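Long-range contact in phosphoethanolamine N-methyltransferase 1 (PDB 4KRG), which catalyses the S-adenosylmethionine-dependent N-methylation of phosphoethanolamine, a step of phosphocholine biosynthesis in a parasitic nematode: residues S189-R202 and W234-T247. Residues are numbered along the deposited sequence; the frame is centred on the assembly and turned at random.
Sequences SSLYIKLLRAIRYR and WLTKKVPAVGDEET
R200 and D244 meet with guanidinium and carboxylate nearly coplanar, their planes 24° apart. R200 NE reaches D244 OD2 at 2.8 Å in a salt bridge to the anti lone pair of that oxygen. A bend at chi2 (-63°) turns the arginine back along its own chain, where NH1 donates within the guanidinium plane to the carbonyl oxygens of R197 and I199; with the NE bond, this restrains the group's rotation. T247 grips the backbone of R200: its OG1 accepts from R200 N at 2.8 Å, and its own N-H gives a nearly straight bond to R200 O. Strand 234-240 belongs to the Rossmann-like methyltransferase sheet, antiparallel to 154-161; helix 189-198 runs almost parallel to it (axis angle 8°), and the type II turn A241-D244 leads back toward R200. At the other end, W234 packs against the first turns of the helix: Y192 CB sits over one face of its six-membered ring, 3.9 Å from the centroid, while I193 CG1 makes close van der Waals contact, 3.2 Å, with W234 NE1. At the exposed end, E246 crosses R202 at about a right angle, a water bridging R202 NE and E246 OE1 alongside their 3.5 Å salt bridge.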
ATOM      1  N   SER A 189       1.358   7.756  -2.086  1.00 16.47           N
ATOM      2  CA  SER A 189       1.306   6.295  -2.179  1.00 16.01           C
ATOM      3  C   SER A 189       0.584   5.824  -3.430  1.00 15.95           C
ATOM      4  O   SER A 189       0.958   4.820  -4.032  1.00 17.13           O
ATOM      5  CB  SER A 189       0.599   5.715  -0.959  1.00 14.51           C
ATOM      6  OG  SER A 189      -0.623   6.388  -0.731  1.00 17.71           O
ATOM      7  N   SER A 190      -0.457   6.554  -3.813  1.00 17.13           N
ATOM      8  CA  SER A 190      -1.271   6.191  -4.970  1.00 17.33           C
ATOM      9  C   SER A 190      -0.472   6.193  -6.277  1.00 16.51           C
ATOM     10  O   SER A 190      -0.768   5.428  -7.197  1.00 20.14           O
ATOM     11  CB  SER A 190      -2.468   7.128  -5.077  1.00 18.05           C
ATOM     12  OG  SER A 190      -2.046   8.473  -5.039  1.00 22.33           O
ATOM     13  N   LEU A 191       0.545   7.045  -6.352  1.00 15.61           N
ATOM     14  CA  LEU A 191       1.352   7.175  -7.562  1.00 18.69           C
ATOM     15  C   LEU A 191       2.232   5.955  -7.792  1.00 18.79           C
ATOM     16  O   LEU A 191       2.467   5.536  -8.929  1.00 18.08           O
ATOM     17  CB  LEU A 191       2.223   8.425  -7.483  1.00 19.71           C
ATOM     18  CG  LEU A 191       1.441   9.722  -7.305  1.00 19.62           C
ATOM     19  CD1 LEU A 191       2.363  10.923  -7.387  1.00 19.85           C
ATOM     20  CD2 LEU A 191       0.359   9.819  -8.352  1.00 21.95           C
ATOM     21  N   TYR A 192       2.744   5.396  -6.706  1.00 17.59           N
ATOM     22  CA  TYR A 192       3.547   4.201  -6.821  1.00 16.01           C
ATOM     23  C   TYR A 192       2.669   3.053  -7.306  1.00 17.19           C
ATOM     24  O   TYR A 192       3.015   2.374  -8.263  1.00 20.28           O
ATOM     25  CB  TYR A 192       4.212   3.882  -5.490  1.00 14.06           C
ATOM     26  CG  TYR A 192       5.345   4.817  -5.126  1.00 14.82           C
ATOM     27  CD1 TYR A 192       6.475   4.912  -5.932  1.00 16.30           C
ATOM     28  CD2 TYR A 192       5.306   5.573  -3.960  1.00 16.88           C
ATOM     29  CE1 TYR A 192       7.525   5.745  -5.594  1.00 16.36           C
ATOM     30  CE2 TYR A 192       6.357   6.403  -3.612  1.00 15.61           C
ATOM     31  CZ  TYR A 192       7.460   6.483  -4.436  1.00 17.94           C
ATOM     32  OH  TYR A 192       8.499   7.313  -4.106  1.00 21.36           O
ATOM     33  N   ILE A 193       1.516   2.863  -6.670  1.00 16.53           N
ATOM     34  CA  ILE A 193       0.604   1.783  -7.056  1.00 14.74           C
ATOM     35  C   ILE A 193       0.192   1.903  -8.524  1.00 15.65           C
ATOM     36  O   ILE A 193       0.271   0.936  -9.275  1.00 17.19           O
ATOM     37  CB  ILE A 193      -0.664   1.748  -6.176  1.00 14.88           C
ATOM     38  CG1 ILE A 193      -0.297   1.612  -4.697  1.00 12.42           C
ATOM     39  CG2 ILE A 193      -1.573   0.608  -6.604  1.00 14.80           C
ATOM     40  CD1 ILE A 193      -1.436   1.985  -3.755  1.00 12.56           C
ATOM     41  N   LYS A 194      -0.228   3.094  -8.935  1.00 15.49           N
ATOM     42  CA  LYS A 194      -0.671   3.305 -10.311  1.00 17.50           C
ATOM     43  C   LYS A 194       0.450   3.099 -11.326  1.00 16.95           C
ATOM     44  O   LYS A 194       0.227   2.515 -12.382  1.00 18.90           O
ATOM     45  CB  LYS A 194      -1.328   4.680 -10.478  1.00 18.47           C
ATOM     46  CG  LYS A 194      -2.658   4.810  -9.734  1.00 16.88           C
ATOM     47  CD  LYS A 194      -3.410   6.089 -10.087  1.00 19.39           C
ATOM     48  CE  LYS A 194      -4.042   6.019 -11.469  1.00 24.02           C
ATOM     49  NZ  LYS A 194      -4.981   4.873 -11.590  1.00 26.50           N
ATOM     50  N   LEU A 195       1.652   3.566 -11.006  1.00 16.90           N
ATOM     51  CA  LEU A 195       2.784   3.372 -11.913  1.00 19.03           C
ATOM     52  C   LEU A 195       3.050   1.891 -12.117  1.00 19.35           C
ATOM     53  O   LEU A 195       3.216   1.436 -13.235  1.00 21.64           O
ATOM     54  CB  LEU A 195       4.042   4.066 -11.392  1.00 17.07           C
ATOM     55  CG  LEU A 195       5.307   3.790 -12.215  1.00 17.33           C
ATOM     56  CD1 LEU A 195       5.089   4.154 -13.675  1.00 21.76           C
ATOM     57  CD2 LEU A 195       6.498   4.538 -11.657  1.00 17.47           C
ATOM     58  N   LEU A 196       3.068   1.143 -11.025  1.00 17.93           N
ATOM     59  CA  LEU A 196       3.324  -0.284 -11.088  1.00 18.44           C
ATOM     60  C   LEU A 196       2.303  -1.002 -11.969  1.00 20.29           C
ATOM     61  O   LEU A 196       2.665  -1.822 -12.812  1.00 21.96           O
ATOM     62  CB  LEU A 196       3.356  -0.870  -9.674  1.00 15.84           C
ATOM     63  CG  LEU A 196       4.585  -0.484  -8.840  1.00 13.82           C
ATOM     64  CD1 LEU A 196       4.338  -0.694  -7.350  1.00 14.26           C
ATOM     65  CD2 LEU A 196       5.783  -1.298  -9.289  1.00 17.30           C
ATOM     66  N   ARG A 197       1.031  -0.667 -11.786  1.00 20.98           N
ATOM     67  CA  ARG A 197      -0.051  -1.303 -12.532  1.00 21.36           C
ATOM     68  C   ARG A 197      -0.034  -0.909 -14.005  1.00 23.95           C
ATOM     69  O   ARG A 197      -0.499  -1.661 -14.857  1.00 27.71           O
ATOM     70  CB  ARG A 197      -1.414  -0.963 -11.913  1.00 19.30           C
ATOM     71  CG  ARG A 197      -1.619  -1.492 -10.496  1.00 18.66           C
ATOM     72  CD  ARG A 197      -3.017  -1.184  -9.991  1.00 19.30           C
ATOM     73  NE  ARG A 197      -4.029  -1.984 -10.676  1.00 22.00           N
ATOM     74  CZ  ARG A 197      -5.333  -1.722 -10.670  1.00 23.93           C
ATOM     75  NH1 ARG A 197      -5.800  -0.660 -10.031  1.00 22.25           N
ATOM     76  NH2 ARG A 197      -6.172  -2.517 -11.319  1.00 26.62           N
ATOM     77  N   ALA A 198       0.510   0.265 -14.304  1.00 23.84           N
ATOM     78  CA  ALA A 198       0.511   0.781 -15.672  1.00 24.97           C
ATOM     79  C   ALA A 198       1.532   0.088 -16.566  1.00 24.83           C
ATOM     80  O   ALA A 198       1.276  -0.128 -17.751  1.00 30.05           O
ATOM     81  CB  ALA A 198       0.753   2.284 -15.678  1.00 23.93           C
ATOM     82  N   ILE A 199       2.691  -0.238 -16.000  1.00 20.62           N
ATOM     83  CA  ILE A 199       3.823  -0.741 -16.777  1.00 20.31           C
ATOM     84  C   ILE A 199       3.478  -1.948 -17.655  1.00 21.78           C
ATOM     85  O   ILE A 199       2.859  -2.915 -17.203  1.00 24.27           O
ATOM     86  CB  ILE A 199       5.033  -1.072 -15.862  1.00 22.89           C
ATOM     87  CG1 ILE A 199       5.710   0.216 -15.398  1.00 21.57           C
ATOM     88  CG2 ILE A 199       6.055  -1.944 -16.584  1.00 22.52           C
ATOM     89  CD1 ILE A 199       6.758   0.008 -14.322  1.00 22.15           C
ATOM     90  N   ARG A 200       3.869  -1.858 -18.923  1.00 24.16           N
ATOM     91  CA  ARG A 200       3.805  -2.971 -19.857  1.00 23.80           C
ATOM     92  C   ARG A 200       5.160  -3.047 -20.535  1.00 27.35           C
ATOM     93  O   ARG A 200       5.557  -2.116 -21.231  1.00 30.54           O
ATOM     94  CB  ARG A 200       2.722  -2.734 -20.907  1.00 24.53           C
ATOM     95  CG  ARG A 200       1.315  -2.646 -20.356  1.00 25.44           C
ATOM     96  CD  ARG A 200       0.907  -3.946 -19.709  1.00 25.97           C
ATOM     97  NE  ARG A 200      -0.460  -3.892 -19.210  1.00 28.91           N
ATOM     98  CZ  ARG A 200      -0.806  -3.383 -18.034  1.00 27.17           C
ATOM     99  NH1 ARG A 200       0.115  -2.877 -17.226  1.00 24.68           N
ATOM    100  NH2 ARG A 200      -2.078  -3.381 -17.671  1.00 32.11           N
ATOM    101  N   TYR A 201       5.867  -4.152 -20.331  1.00 27.45           N
ATOM    102  CA  TYR A 201       7.218  -4.312 -20.862  1.00 26.91           C
ATOM    103  C   TYR A 201       7.315  -5.477 -21.839  1.00 26.52           C
ATOM    104  O   TYR A 201       6.919  -6.598 -21.514  1.00 26.59           O
ATOM    105  CB  TYR A 201       8.194  -4.535 -19.707  1.00 26.66           C
ATOM    106  CG  TYR A 201       9.607  -4.896 -20.115  1.00 29.22           C
ATOM    107  CD1 TYR A 201      10.531  -3.910 -20.422  1.00 28.01           C
ATOM    108  CD2 TYR A 201      10.026  -6.227 -20.174  1.00 30.31           C
ATOM    109  CE1 TYR A 201      11.825  -4.237 -20.788  1.00 30.57           C
ATOM    110  CE2 TYR A 201      11.320  -6.559 -20.539  1.00 29.51           C
ATOM    111  CZ  TYR A 201      12.212  -5.562 -20.845  1.00 29.16           C
ATOM    112  OH  TYR A 201      13.497  -5.884 -21.207  1.00 30.78           O
ATOM    113  N   ARG A 202       7.847  -5.211 -23.031  1.00 28.31           N
ATOM    114  CA  ARG A 202       8.138  -6.276 -23.983  1.00 31.19           C
ATOM    115  C   ARG A 202       9.599  -6.676 -23.867  1.00 30.98           C
ATOM    116  O   ARG A 202      10.493  -5.845 -24.042  1.00 30.92           O
ATOM    117  CB  ARG A 202       7.845  -5.840 -25.418  1.00 37.38           C
ATOM    118  CG  ARG A 202       7.955  -6.980 -26.426  1.00 44.16           C
ATOM    119  CD  ARG A 202       7.591  -6.559 -27.853  1.00 52.38           C
ATOM    120  NE  ARG A 202       6.149  -6.434 -28.067  1.00 57.67           N
ATOM    121  CZ  ARG A 202       5.348  -7.434 -28.435  1.00 59.56           C
ATOM    122  NH1 ARG A 202       5.842  -8.646 -28.632  1.00 61.86           N
ATOM    123  NH2 ARG A 202       4.049  -7.222 -28.606  1.00 57.43           N
ATOM    124  N   TRP A 234       4.890  -2.514  -0.878  1.00 14.66           N
ATOM    125  CA  TRP A 234       4.144  -3.271  -1.871  1.00 12.10           C
ATOM    126  C   TRP A 234       4.946  -4.486  -2.282  1.00 13.38           C
ATOM    127  O   TRP A 234       6.158  -4.400  -2.459  1.00 13.09           O
ATOM    128  CB  TRP A 234       3.917  -2.425  -3.129  1.00 13.78           C
ATOM    129  CG  TRP A 234       3.355  -1.065  -2.877  1.00 13.45           C
ATOM    130  CD1 TRP A 234       2.036  -0.724  -2.808  1.00 14.37           C
ATOM    131  CD2 TRP A 234       4.100   0.139  -2.669  1.00 15.78           C
ATOM    132  NE1 TRP A 234       1.914   0.616  -2.562  1.00 13.80           N
ATOM    133  CE2 TRP A 234       3.158   1.171  -2.472  1.00 16.49           C
ATOM    134  CE3 TRP A 234       5.460   0.447  -2.618  1.00 16.41           C
ATOM    135  CZ2 TRP A 234       3.548   2.490  -2.231  1.00 18.81           C
ATOM    136  CZ3 TRP A 234       5.841   1.757  -2.374  1.00 16.12           C
ATOM    137  CH2 TRP A 234       4.888   2.761  -2.188  1.00 18.24           C
ATOM    138  N   LEU A 235       4.267  -5.613  -2.442  1.00 14.37           N
ATOM    139  CA  LEU A 235       4.870  -6.775  -3.082  1.00 12.88           C
ATOM    140  C   LEU A 235       4.200  -6.931  -4.437  1.00 12.84           C
ATOM    141  O   LEU A 235       2.972  -6.949  -4.539  1.00 13.41           O
ATOM    142  CB  LEU A 235       4.679  -8.037  -2.243  1.00 12.09           C
ATOM    143  CG  LEU A 235       5.394  -9.286  -2.767  1.00 14.22           C
ATOM    144  CD1 LEU A 235       6.890  -9.065  -2.817  1.00 14.31           C
ATOM    145  CD2 LEU A 235       5.067 -10.478  -1.882  1.00 16.82           C
ATOM    146  N   THR A 236       5.019  -7.039  -5.472  1.00 15.16           N
ATOM    147  CA  THR A 236       4.558  -6.955  -6.848  1.00 13.48           C
ATOM    148  C   THR A 236       5.160  -8.086  -7.687  1.00 16.49           C
ATOM    149  O   THR A 236       6.360  -8.354  -7.615  1.00 15.03           O
ATOM    150  CB  THR A 236       4.938  -5.588  -7.428  1.00 16.16           C
ATOM    151  OG1 THR A 236       4.295  -4.562  -6.664  1.00 20.15           O
ATOM    152  CG2 THR A 236       4.507  -5.475  -8.854  1.00 17.56           C
ATOM    153  N   LYS A 237       4.320  -8.741  -8.480  1.00 16.95           N
ATOM    154  CA  LYS A 237       4.712  -9.935  -9.217  1.00 18.33           C
ATOM    155  C   LYS A 237       4.753  -9.679 -10.725  1.00 19.43           C
ATOM    156  O   LYS A 237       3.865  -9.021 -11.268  1.00 21.86           O
ATOM    157  CB  LYS A 237       3.731 -11.071  -8.908  1.00 18.50           C
ATOM    158  CG  LYS A 237       4.201 -12.446  -9.352  1.00 22.34           C
ATOM    159  CD  LYS A 237       3.152 -13.512  -9.060  1.00 24.05           C
ATOM    160  CE  LYS A 237       3.649 -14.893  -9.445  1.00 25.49           C
ATOM    161  NZ  LYS A 237       2.586 -15.910  -9.229  1.00 28.19           N
ATOM    162  N   LYS A 238       5.779 -10.204 -11.394  1.00 18.70           N
ATOM    163  CA  LYS A 238       5.902 -10.110 -12.849  1.00 18.64           C
ATOM    164  C   LYS A 238       5.072 -11.208 -13.501  1.00 17.69           C
ATOM    165  O   LYS A 238       5.346 -12.391 -13.322  1.00 21.87           O
ATOM    166  CB  LYS A 238       7.367 -10.243 -13.275  1.00 19.93           C
ATOM    167  CG  LYS A 238       7.585 -10.414 -14.763  1.00 20.60           C
ATOM    168  CD  LYS A 238       9.063 -10.564 -15.073  1.00 19.41           C
ATOM    169  CE  LYS A 238       9.302 -10.859 -16.542  1.00 19.80           C
ATOM    170  NZ  LYS A 238      10.763 -10.900 -16.839  1.00 20.03           N
ATOM    171  N   VAL A 239       4.049 -10.808 -14.250  1.00 19.29           N
ATOM    172  CA  VAL A 239       3.107 -11.751 -14.840  1.00 22.12           C
ATOM    173  C   VAL A 239       2.841 -11.394 -16.302  1.00 22.49           C
ATOM    174  O   VAL A 239       3.050 -10.258 -16.713  1.00 23.97           O
ATOM    175  CB  VAL A 239       1.773 -11.769 -14.058  1.00 22.66           C
ATOM    176  CG1 VAL A 239       1.996 -12.206 -12.618  1.00 22.01           C
ATOM    177  CG2 VAL A 239       1.130 -10.402 -14.103  1.00 23.32           C
ATOM    178  N   PRO A 240       2.381 -12.369 -17.096  1.00 24.85           N
ATOM    179  CA  PRO A 240       2.183 -12.091 -18.521  1.00 28.75           C
ATOM    180  C   PRO A 240       1.062 -11.083 -18.778  1.00 29.19           C
ATOM    181  O   PRO A 240       0.058 -11.089 -18.072  1.00 29.30           O
ATOM    182  CB  PRO A 240       1.788 -13.457 -19.089  1.00 30.01           C
ATOM    183  CG  PRO A 240       2.299 -14.458 -18.085  1.00 30.28           C
ATOM    184  CD  PRO A 240       2.133 -13.785 -16.769  1.00 25.72           C
ATOM    185  N   ALA A 241       1.246 -10.223 -19.774  1.00 29.53           N
ATOM    186  CA  ALA A 241       0.197  -9.316 -20.218  1.00 29.88           C
ATOM    187  C   ALA A 241      -0.108  -9.580 -21.689  1.00 37.77           C
ATOM    188  O   ALA A 241       0.247  -8.776 -22.552  1.00 39.51           O
ATOM    189  CB  ALA A 241       0.619  -7.881 -20.021  1.00 26.68           C
ATOM    190  N   VAL A 242      -0.764 -10.706 -21.967  1.00 40.62           N
ATOM    191  CA  VAL A 242      -1.063 -11.119 -23.340  1.00 44.91           C
ATOM    192  C   VAL A 242      -1.902 -10.076 -24.082  1.00 44.43           C
ATOM    193  O   VAL A 242      -2.940  -9.638 -23.587  1.00 44.94           O
ATOM    194  CB  VAL A 242      -1.805 -12.476 -23.378  1.00 47.72           C
ATOM    195  CG1 VAL A 242      -2.158 -12.857 -24.808  1.00 49.51           C
ATOM    196  CG2 VAL A 242      -0.967 -13.569 -22.726  1.00 48.37           C
ATOM    197  N   GLY A 243      -1.443  -9.677 -25.264  1.00 43.66           N
ATOM    198  CA  GLY A 243      -2.207  -8.780 -26.107  1.00 41.40           C
ATOM    199  C   GLY A 243      -2.106  -7.310 -25.749  1.00 42.05           C
ATOM    200  O   GLY A 243      -2.672  -6.466 -26.442  1.00 47.34           O
ATOM    201  N   ASP A 244      -1.396  -6.990 -24.673  1.00 38.34           N
ATOM    202  CA  ASP A 244      -1.256  -5.599 -24.267  1.00 35.78           C
ATOM    203  C   ASP A 244      -0.204  -4.900 -25.118  1.00 38.72           C
ATOM    204  O   ASP A 244       0.536  -5.556 -25.851  1.00 39.74           O
ATOM    205  CB  ASP A 244      -0.904  -5.512 -22.782  1.00 35.08           C
ATOM    206  CG  ASP A 244      -2.061  -5.917 -21.884  1.00 35.20           C
ATOM    207  OD1 ASP A 244      -3.050  -6.485 -22.398  1.00 39.24           O
ATOM    208  OD2 ASP A 244      -1.979  -5.673 -20.662  1.00 31.67           O
ATOM    209  N   GLU A 245      -0.150  -3.572 -25.030  1.00 39.63           N
ATOM    210  CA  GLU A 245       0.842  -2.790 -25.770  1.00 39.07           C
ATOM    211  C   GLU A 245       1.836  -2.114 -24.824  1.00 32.80           C
ATOM    212  O   GLU A 245       1.469  -1.711 -23.719  1.00 30.74           O
ATOM    213  CB  GLU A 245       0.159  -1.740 -26.649  1.00 43.52           C
ATOM    214  CG  GLU A 245      -0.662  -0.713 -25.877  1.00 46.00           C
ATOM    215  CD  GLU A 245      -1.041   0.492 -26.724  1.00 50.33           C
ATOM    216  OE1 GLU A 245      -1.043   0.373 -27.966  1.00 53.91           O
ATOM    217  OE2 GLU A 245      -1.331   1.561 -26.149  1.00 51.03           O
ATOM    218  N   GLU A 246       3.088  -1.987 -25.262  1.00 33.18           N
ATOM    219  CA  GLU A 246       4.149  -1.441 -24.416  1.00 33.28           C
ATOM    220  C   GLU A 246       3.824  -0.043 -23.929  1.00 34.26           C
ATOM    221  O   GLU A 246       3.131   0.717 -24.603  1.00 36.98           O
ATOM    222  CB  GLU A 246       5.481  -1.398 -25.166  1.00 33.61           C
ATOM    223  CG  GLU A 246       6.040  -2.750 -25.522  1.00 35.60           C
ATOM    224  CD  GLU A 246       7.294  -2.657 -26.362  1.00 37.03           C
ATOM    225  OE1 GLU A 246       7.259  -3.106 -27.530  1.00 39.12           O
ATOM    226  OE2 GLU A 246       8.312  -2.142 -25.855  1.00 35.60           O
ATOM    227  N   THR A 247       4.323   0.287 -22.748  1.00 32.17           N
ATOM    228  CA  THR A 247       4.229   1.644 -22.252  1.00 31.38           C
ATOM    229  C   THR A 247       5.631   2.199 -22.251  1.00 31.69           C
ATOM    230  O   THR A 247       6.504   1.673 -21.568  1.00 29.30           O
ATOM    231  CB  THR A 247       3.664   1.700 -20.829  1.00 27.08           C
ATOM    232  OG1 THR A 247       4.302   0.699 -20.027  1.00 27.52           O
ATOM    233  CG2 THR A 247       2.170   1.452 -20.844  1.00 28.20           C
TER
HETATM  234  O   HOH W   1       9.145  -2.141 -23.357  1.00 34.51           O
HETATM  235  O   HOH W   2       4.777  -3.853 -28.881  1.00 47.03           O